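Local coordinates for protein putative hydrolase (Acinetobacter sp. NBRC 100985, PDB 4XUK) that hydrolyses organophosphorus esters, and probably lactones, most likely at the two-zinc centre of its metallo-beta-lactamase fold, at residues 184-188 / 189-193; 24-28 / 29-33; 130-134 / 135-139. The protein carries 2 engineered substitutions. All coordinates share one frame; numbering follows the deposited sequence.

Overall arrangement
Three local contacts sample the alpha/beta fold of this metallo-beta-lactamase relative, and they come along the chain as interaction 2, interaction 3, interaction 1. Interactions 2 and 3 belong to the same mixed sheet: 24-33 leaves the end of strand 14-26, while 130-139 passes from strand 129-133 into helix 134-141, with centres about 27 Å apart. Interaction 1, a hairpin at the margin of the second mixed sheet, is centred about 32 Å from interaction 2 but only 13 Å from interaction 3; Ile186 meets Tyr131 where the two sheets pack together. Zinc ions lie about 9 Å from the side chain of Met26 and 7 Å from that of Glu136, which neighbours the zinc ligand His108.

Interaction 1 of 3, residues 184-188 / 189-193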
loop_
_atom_site.group_PDB
_atom_site.type_symbol
_atom_site.label_atom_id
_atom_site.label_comp_id
_atom_site.label_asym_id
_atom_site.label_seq_id
_atom_site.Cartn_x
_atom_site.Cartn_y
_atom_site.Cartn_z
ATOM N N ASP A 184 -4.840 -12.795 -30.956
ATOM C CA ASP A 184 -6.226 -12.768 -30.543
ATOM C C ASP A 184 -6.485 -11.599 -29.583
ATOM O O ASP A 184 -5.699 -11.316 -28.737
ATOM C CB ASP A 184 -6.673 -14.102 -29.946
ATOM C CG ASP A 184 -6.987 -15.134 -30.973
ATOM O OD1 ASP A 184 -6.841 -14.848 -32.159
ATOM O OD2 ASP A 184 -7.373 -16.261 -30.618
ATOM N N ASP A 185 -7.536 -10.858 -29.812
ATOM C CA ASP A 185 -7.985 -9.852 -28.860
ATOM C C ASP A 185 -9.238 -10.407 -28.203
ATOM O O ASP A 185 -10.106 -10.943 -28.890
ATOM C CB ASP A 185 -8.329 -8.548 -29.577
ATOM C CG ASP A 185 -7.140 -7.606 -29.714
ATOM O OD1 ASP A 185 -5.974 -8.048 -29.603
ATOM O OD2 ASP A 185 -7.383 -6.402 -29.953
ATOM N N ILE A 186 -9.331 -10.294 -26.882
ATOM C CA ILE A 186 -10.515 -10.754 -26.163
ATOM C C ILE A 186 -11.056 -9.634 -25.296
ATOM O O ILE A 186 -10.366 -9.181 -24.382
ATOM C CB ILE A 186 -10.180 -11.942 -25.251
ATOM C CG1 ILE A 186 -9.478 -13.037 -26.052
ATOM C CG2 ILE A 186 -11.447 -12.457 -24.556
ATOM C CD1 ILE A 186 -8.656 -13.978 -25.218
ATOM N N GLN A 187 -12.285 -9.199 -25.588
ATOM C CA GLN A 187 -12.955 -8.136 -24.831
ATOM C C GLN A 187 -12.138 -6.853 -24.810
ATOM O O GLN A 187 -12.162 -6.106 -23.825
ATOM C CB GLN A 187 -13.235 -8.585 -23.393
ATOM C CG GLN A 187 -14.289 -9.679 -23.262
ATOM C CD GLN A 187 -15.706 -9.122 -23.230
ATOM O OE1 GLN A 187 -16.000 -8.094 -23.846
ATOM N NE2 GLN A 187 -16.593 -9.809 -22.517
ATOM N N GLY A 188 -11.401 -6.611 -25.889
ATOM C CA GLY A 188 -10.577 -5.421 -25.988
ATOM C C GLY A 188 -9.217 -5.579 -25.338
ATOM O O GLY A 188 -8.403 -4.654 -25.376
ATOM N N PHE A 189 -8.968 -6.740 -24.736
ATOM C CA PHE A 189 -7.656 -7.027 -24.168
ATOM C C PHE A 189 -6.747 -7.627 -25.226
ATOM O O PHE A 189 -7.183 -8.457 -26.030
ATOM C CB PHE A 189 -7.759 -7.995 -22.979
ATOM C CG PHE A 189 -8.395 -7.392 -21.752
ATOM C CD1 PHE A 189 -9.777 -7.219 -21.677
ATOM C CD2 PHE A 189 -7.613 -7.002 -20.677
ATOM C CE1 PHE A 189 -10.367 -6.668 -20.542
ATOM C CE2 PHE A 189 -8.189 -6.456 -19.547
ATOM C CZ PHE A 189 -9.569 -6.282 -19.476
ATOM N N LYS A 190 -5.496 -7.221 -25.229
ATOM C CA LYS A 190 -4.502 -7.820 -26.073
ATOM C C LYS A 190 -3.683 -8.900 -25.352
ATOM O O LYS A 190 -3.222 -8.717 -24.274
ATOM C CB LYS A 190 -3.616 -6.779 -26.659
ATOM C CG LYS A 190 -2.552 -7.378 -27.482
ATOM C CD LYS A 190 -1.714 -6.341 -28.146
ATOM C CE LYS A 190 -0.504 -6.962 -28.787
ATOM N NZ LYS A 190 -0.049 -5.922 -29.715
ATOM N N VAL A 191 -3.527 -10.029 -25.989
ATOM C CA VAL A 191 -2.790 -11.116 -25.354
ATOM C C VAL A 191 -1.300 -11.038 -25.702
ATOM O O VAL A 191 -0.922 -10.813 -26.856
ATOM C CB VAL A 191 -3.411 -12.511 -25.665
ATOM C CG1 VAL A 191 -4.900 -12.512 -25.337
ATOM C CG2 VAL A 191 -3.200 -12.912 -27.108
ATOM N N ILE A 192 -0.458 -11.193 -24.686
ATOM C CA ILE A 192 0.980 -11.052 -24.860
ATOM C C ILE A 192 1.700 -12.286 -24.351
ATOM O O ILE A 192 1.542 -12.682 -23.186
ATOM C CB ILE A 192 1.497 -9.783 -24.142
ATOM C CG1 ILE A 192 0.745 -8.557 -24.676
ATOM C CG2 ILE A 192 3.007 -9.624 -24.306
ATOM C CD1 ILE A 192 1.086 -7.271 -23.976
ATOM N N ASN A 193 2.489 -12.905 -25.223
ATOM C CA ASN A 193 3.198 -14.098 -24.822
ATOM C C ASN A 193 4.322 -13.766 -23.854
ATOM O O ASN A 193 5.241 -13.002 -24.172
ATOM C CB ASN A 193 3.734 -14.865 -26.029
ATOM C CG ASN A 193 4.352 -16.187 -25.631
ATOM O OD1 ASN A 193 5.354 -16.222 -24.916
ATOM N ND2 ASN A 193 3.751 -17.282 -26.076
#
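Ile186 and Phe189 grip each other through both backbone polar groups, closing the tight end of a beta hairpin. Ile186 N donates to Phe189 O at 3.0 Å, and Phe189 N returns a bond to Ile186 O at 2.8 Å, making this the hydrogen-bonded antiparallel pair. The chain reverses between them through a type I' turn with Gln187 and Gly188 at its corners, both at positive phi; two-residue hairpins commonly use this turn. The Phe189 ring stands up from the hairpin with CD1 on the side of the turn, its CG lying beside the backbone N (chi1 -70°). As a result Ile186 O meets the ring at its edge, near the ring plane, with CD1 of Phe189 3.4 Å from that oxygen.

The next pair, Asp185 with Lys190, is non-hydrogen-bonded, and here Asp185 CA approaches Phe189 O at 3.3 Å in a CA-H...O contact. Both side chains occupy the face turned to solvent. The carboxylate reaches only the base of the lysine, Asp185 OD1 standing 4.0 Å from Lys190 CB, while the extended lysine chain carries its ammonium away; any attraction between the charges is probably loose.

On the other face, Ile186 CD1 meets Val191 CG1 at 4.0 Å, the two branches meeting at a slant. The second valine methyl, CG2, presses 3.4 Å from Asp184 O, a carbonyl that is buried here with no polar partner in the model. Just before the hairpin, the Asp184 carboxylate turns back to Lys181 N.

Strand 189-193 continues the sheet by pairing with strand 202-208, whereas strand 185-186 forms one edge of the sheet in this chain. The face carrying Ile186, Phe189 and Val191 is covered by the other sheet: Phe189 packs on Ile70, Ile72 and Leu105, and Tyr180 of strand 177-180 meets both Ile186 and Val191.

Interaction 2 of 3, residues 24-28 / 29-33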
loop_
_atom_site.group_PDB
_atom_site.type_symbol
_atom_site.label_atom_id
_atom_site.label_comp_id
_atom_site.label_asym_id
_atom_site.label_seq_id
_atom_site.Cartn_x
_atom_site.Cartn_y
_atom_site.Cartn_z
ATOM N N ASN A 24 1.012 -15.859 1.183
ATOM C CA ASN A 24 1.954 -16.898 1.506
ATOM C C ASN A 24 3.235 -16.416 2.134
ATOM O O ASN A 24 3.584 -15.296 1.988
ATOM C CB ASN A 24 2.319 -17.726 0.316
ATOM C CG ASN A 24 1.188 -18.567 -0.176
ATOM O OD1 ASN A 24 0.261 -18.878 0.504
ATOM N ND2 ASN A 24 1.280 -18.911 -1.387
ATOM N N PHE A 25 3.947 -17.325 2.786
ATOM C CA PHE A 25 5.278 -17.012 3.303
ATOM C C PHE A 25 6.264 -18.066 2.810
ATOM O O PHE A 25 6.422 -19.117 3.429
ATOM C CB PHE A 25 5.260 -16.937 4.833
ATOM C CG PHE A 25 4.415 -15.815 5.368
ATOM C CD1 PHE A 25 3.054 -15.990 5.564
ATOM C CD2 PHE A 25 4.981 -14.583 5.662
ATOM C CE1 PHE A 25 2.271 -14.955 6.038
ATOM C CE2 PHE A 25 4.202 -13.544 6.145
ATOM C CZ PHE A 25 2.840 -13.735 6.329
ATOM N N MET A 26 6.908 -17.794 1.681
ATOM C CA MET A 26 7.729 -18.808 1.028
ATOM C C MET A 26 9.184 -18.810 1.494
ATOM O O MET A 26 9.683 -17.823 2.036
ATOM C CB MET A 26 7.637 -18.682 -0.496
ATOM C CG MET A 26 8.117 -17.370 -1.064
ATOM S SD MET A 26 7.806 -17.219 -2.852
ATOM C CE MET A 26 8.381 -15.533 -3.105
ATOM N N SER A 27 9.858 -19.938 1.309
ATOM C CA SER A 27 11.262 -20.042 1.692
ATOM C C SER A 27 12.125 -19.113 0.847
ATOM O O SER A 27 11.953 -19.050 -0.359
ATOM C CB SER A 27 11.749 -21.482 1.502
ATOM O OG SER A 27 13.118 -21.582 1.845
ATOM N N PRO A 28 13.081 -18.404 1.471
ATOM C CA PRO A 28 14.051 -17.647 0.665
ATOM C C PRO A 28 14.863 -18.565 -0.250
ATOM O O PRO A 28 15.426 -18.096 -1.246
ATOM C CB PRO A 28 14.974 -17.013 1.721
ATOM C CG PRO A 28 14.811 -17.873 2.949
ATOM C CD PRO A 28 13.361 -18.309 2.915
ATOM N N ASN A 29 14.918 -19.855 0.074
ATOM C CA ASN A 29 15.620 -20.814 -0.777
ATOM C C ASN A 29 14.975 -21.009 -2.150
ATOM O O ASN A 29 15.581 -21.599 -3.040
ATOM C CB ASN A 29 15.740 -22.175 -0.085
ATOM C CG ASN A 29 16.657 -22.136 1.123
ATOM O OD1 ASN A 29 16.255 -22.487 2.236
ATOM N ND2 ASN A 29 17.895 -21.705 0.910
ATOM N N LEU A 30 13.743 -20.540 -2.326
ATOM C CA LEU A 30 13.082 -20.678 -3.623
ATOM C C LEU A 30 13.714 -19.767 -4.676
ATOM O O LEU A 30 13.561 -20.000 -5.876
ATOM C CB LEU A 30 11.577 -20.429 -3.505
ATOM C CG LEU A 30 10.800 -21.420 -2.641
ATOM C CD1 LEU A 30 9.333 -21.031 -2.565
ATOM C CD2 LEU A 30 10.940 -22.849 -3.162
ATOM N N PHE A 31 14.431 -18.736 -4.231
ATOM C CA PHE A 31 15.152 -17.881 -5.169
ATOM C C PHE A 31 16.381 -18.633 -5.665
ATOM O O PHE A 31 17.174 -19.131 -4.868
ATOM C CB PHE A 31 15.522 -16.548 -4.521
ATOM C CG PHE A 31 14.323 -15.677 -4.211
ATOM C CD1 PHE A 31 13.554 -15.141 -5.237
ATOM C CD2 PHE A 31 13.966 -15.406 -2.899
ATOM C CE1 PHE A 31 12.444 -14.348 -4.954
ATOM C CE2 PHE A 31 12.869 -14.616 -2.609
ATOM C CZ PHE A 31 12.108 -14.082 -3.634
ATOM N N LYS A 32 16.550 -18.699 -6.963
ATOM C CA LYS A 32 17.522 -19.564 -7.599
ATOM C C LYS A 32 18.796 -18.877 -8.002
ATOM O O LYS A 32 18.790 -17.758 -8.401
ATOM C CB LYS A 32 16.913 -20.214 -8.844
ATOM C CG LYS A 32 15.976 -21.375 -8.604
ATOM C CD LYS A 32 16.319 -22.570 -9.482
ATOM C CE LYS A 32 16.084 -22.342 -10.962
ATOM N NZ LYS A 32 17.328 -22.261 -11.758
ATOM N N ASP A 33 19.893 -19.596 -7.888
ATOM C CA ASP A 33 21.181 -19.141 -8.364
ATOM C C ASP A 33 21.545 -17.734 -7.893
ATOM O O ASP A 33 21.964 -16.902 -8.633
ATOM C CB ASP A 33 21.204 -19.183 -9.862
ATOM C CG ASP A 33 21.270 -20.524 -10.385
ATOM O OD1 ASP A 33 21.138 -21.498 -9.689
ATOM O OD2 ASP A 33 21.477 -20.605 -11.540
#
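Met26 and Leu30 face each other where the chain leaves a strand and folds into a short helical turn. Their side chains meet at a slant, and the touching is done by one leucine methyl: Leu30 CD1 lies 3.6 Å from Met26 CB, with CG and SD of the methionine a little further along. Met26 holds its CG between the backbone N and the carbonyl carbon (chi1 61°) and then runs straight outward. This extended arm takes its terminal methyl past the leucine to the next residue, where Met26 CE comes 4.0 Å from Phe31 CZ. Here the two side chains lie roughly perpendicular, the methyl meeting the far end of the ring obliquely.

The base of the same ring is turned to the backbone instead. Pro28 O lies at the ring edge, near its plane, 3.5 Å from CD2 of Phe31, and the same oxygen accepts from Phe31 N at 3.2 Å. Leu30 repeats the pattern one residue earlier: its N donates to Ser27 O at 3.0 Å while its CG rests on that oxygen. Two successive bonds from residue i+3 back to residue i are the signature of 3-10 geometry.

Ser27 also opens an ST turn. With OG pointing opposite to its own backbone N (chi1 179°), the hydroxyl oxygen reaches forward to accept from Asn29 N at 3.1 Å. The amide of Asn29 folds back beside the hydroxyl, OD1 lying 3.3 Å from Ser27 OG without the angle of a hydrogen bond.

Behind this turn lies helix 36-45: Gln36 gives a further hydrogen bond to Pro28 O, and Val39 touches both Pro28 and Phe31. Met26 rests against Val54 and Thr56 of the adjoining strand, and Leu30 packs on Tyr236.

Interaction 3 of 3, residues 130-134 / 135-139; sequences VYVSN and DEASF
Ser133 and Glu136 meet in a capping bond at the start of a helix. Ser133 OG accepts from Glu136 N at 3.0 Å, its first torsion turning the hydroxyl forward to that N-H, and is bonded in addition to Gly200 O. Ser133 O takes a straight bond from Ala137 N at 3.0 Å (171°) and a weak one from Glu136 N. One residue on, Asn134 O is gripped twice by Ser138: the backbone N lies 3.0 Å away, and OG, above the carbonyl plane, 3.1 Å.

Ser133 is thus the N-cap of helix 134-141, which opens the beta-alpha-beta crossover from strand 129-133 to the parallel strand 177-180; the axes of the segments 130-133 and 135-139 stand at 85°.

Side-chain polar contacts flank the cap. The Asn134 amide and Asp135 carboxylate lie side by side, their planes 16° apart, and Asn134 OD1 makes a weak bond to Asp135 N. A water donates to Asp135 OD1 at 2.6 Å.

Apolar contacts back the helix onto the strand. Val132 CG2 touches Glu136 CG at 3.7 Å, the two side chains crossing at roughly a right angle, while CG1 of Val132 meets Ala137 CB at 4.2 Å. Beyond its CG, Glu136 bends, its carboxylate bonding to Thr198 OG1 and Leu109 N, beside the zinc ligand His108.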
loop_
_atom_site.group_PDB
_atom_site.type_symbol
_atom_site.label_atom_id
_atom_site.label_comp_id
_atom_site.label_asym_id
_atom_site.label_seq_id
_atom_site.Cartn_x
_atom_site.Cartn_y
_atom_site.Cartn_z
ATOM N N VAL A 130 -14.316 -18.735 -19.710
ATOM C CA VAL A 130 -12.946 -18.756 -19.244
ATOM C C VAL A 130 -12.025 -18.954 -20.443
ATOM O O VAL A 130 -12.269 -19.842 -21.288
ATOM C CB VAL A 130 -12.763 -19.906 -18.228
ATOM C CG1 VAL A 130 -11.312 -20.050 -17.824
ATOM C CG2 VAL A 130 -13.651 -19.681 -17.003
ATOM N N TYR A 131 -10.998 -18.107 -20.528
ATOM C CA TYR A 131 -9.977 -18.185 -21.581
ATOM C C TYR A 131 -8.592 -18.419 -20.999
ATOM O O TYR A 131 -8.237 -17.853 -19.956
ATOM C CB TYR A 131 -9.879 -16.865 -22.341
ATOM C CG TYR A 131 -11.047 -16.540 -23.224
ATOM C CD1 TYR A 131 -12.215 -16.002 -22.698
ATOM C CD2 TYR A 131 -10.967 -16.735 -24.592
ATOM C CE1 TYR A 131 -13.292 -15.689 -23.524
ATOM C CE2 TYR A 131 -12.034 -16.431 -25.423
ATOM C CZ TYR A 131 -13.184 -15.903 -24.883
ATOM O OH TYR A 131 -14.237 -15.602 -25.717
ATOM N N VAL A 132 -7.790 -19.199 -21.713
ATOM C CA VAL A 132 -6.379 -19.376 -21.374
ATOM C C VAL A 132 -5.682 -19.685 -22.705
ATOM O O VAL A 132 -6.350 -20.070 -23.680
ATOM C CB VAL A 132 -6.212 -20.524 -20.350
ATOM C CG1 VAL A 132 -6.518 -21.872 -21.014
ATOM C CG2 VAL A 132 -4.825 -20.502 -19.710
ATOM N N SER A 133 -4.366 -19.504 -22.784
ATOM C CA SER A 133 -3.706 -19.679 -24.075
ATOM C C SER A 133 -3.724 -21.135 -24.548
ATOM O O SER A 133 -3.721 -22.069 -23.737
ATOM C CB SER A 133 -2.270 -19.162 -24.042
ATOM O OG SER A 133 -1.392 -20.140 -23.516
ATOM N N ASN A 134 -3.742 -21.297 -25.850
ATOM C CA ASN A 134 -3.592 -22.577 -26.511
ATOM C C ASN A 134 -2.405 -23.392 -26.002
ATOM O O ASN A 134 -2.537 -24.516 -25.641
ATOM C CB ASN A 134 -3.525 -22.403 -28.043
ATOM C CG ASN A 134 -2.371 -21.494 -28.508
ATOM O OD1 ASN A 134 -1.836 -20.698 -27.779
ATOM N ND2 ASN A 134 -2.020 -21.624 -29.751
ATOM N N ASP A 135 -1.262 -22.743 -25.960
ATOM C CA ASP A 135 -0.026 -23.375 -25.501
ATOM C C ASP A 135 -0.159 -23.846 -24.050
ATOM O O ASP A 135 0.340 -24.908 -23.683
ATOM C CB ASP A 135 1.159 -22.403 -25.620
ATOM C CG ASP A 135 1.497 -22.051 -27.061
ATOM O OD1 ASP A 135 0.990 -22.722 -27.982
ATOM O OD2 ASP A 135 2.283 -21.099 -27.271
ATOM N N GLU A 136 -0.844 -23.057 -23.227
ATOM C CA GLU A 136 -0.955 -23.366 -21.804
ATOM C C GLU A 136 -1.845 -24.578 -21.579
ATOM O O GLU A 136 -1.484 -25.490 -20.834
ATOM C CB GLU A 136 -1.494 -22.159 -21.031
ATOM C CG GLU A 136 -1.596 -22.396 -19.526
ATOM C CD GLU A 136 -0.246 -22.392 -18.819
ATOM O OE1 GLU A 136 0.782 -22.083 -19.461
ATOM O OE2 GLU A 136 -0.214 -22.673 -17.595
ATOM N N ALA A 137 -3.001 -24.591 -22.235
ATOM C CA ALA A 137 -3.926 -25.716 -22.126
ATOM C C ALA A 137 -3.279 -26.982 -22.685
ATOM O O ALA A 137 -3.443 -28.071 -22.127
ATOM C CB ALA A 137 -5.214 -25.409 -22.862
ATOM N N SER A 138 -2.549 -26.840 -23.785
ATOM C CA SER A 138 -1.863 -27.990 -24.377
ATOM C C SER A 138 -0.900 -28.665 -23.405
ATOM O O SER A 138 -0.879 -29.896 -23.296
ATOM C CB SER A 138 -1.121 -27.587 -25.648
ATOM O OG SER A 138 -2.026 -27.349 -26.702
ATOM N N PHE A 139 -0.114 -27.868 -22.689
ATOM C CA PHE A 139 0.861 -28.423 -21.758
ATOM C C PHE A 139 0.213 -29.152 -20.586
ATOM O O PHE A 139 0.673 -30.225 -20.190
ATOM C CB PHE A 139 1.781 -27.318 -21.230
ATOM C CG PHE A 139 2.664 -27.753 -20.092
ATOM C CD1 PHE A 139 3.800 -28.527 -20.331
ATOM C CD2 PHE A 139 2.377 -27.375 -18.791
ATOM C CE1 PHE A 139 4.624 -28.918 -19.286
ATOM C CE2 PHE A 139 3.198 -27.766 -17.736
ATOM C CZ PHE A 139 4.326 -28.539 -17.986
HETATM O O HOH W 1 -0.908 -24.161 -28.997
#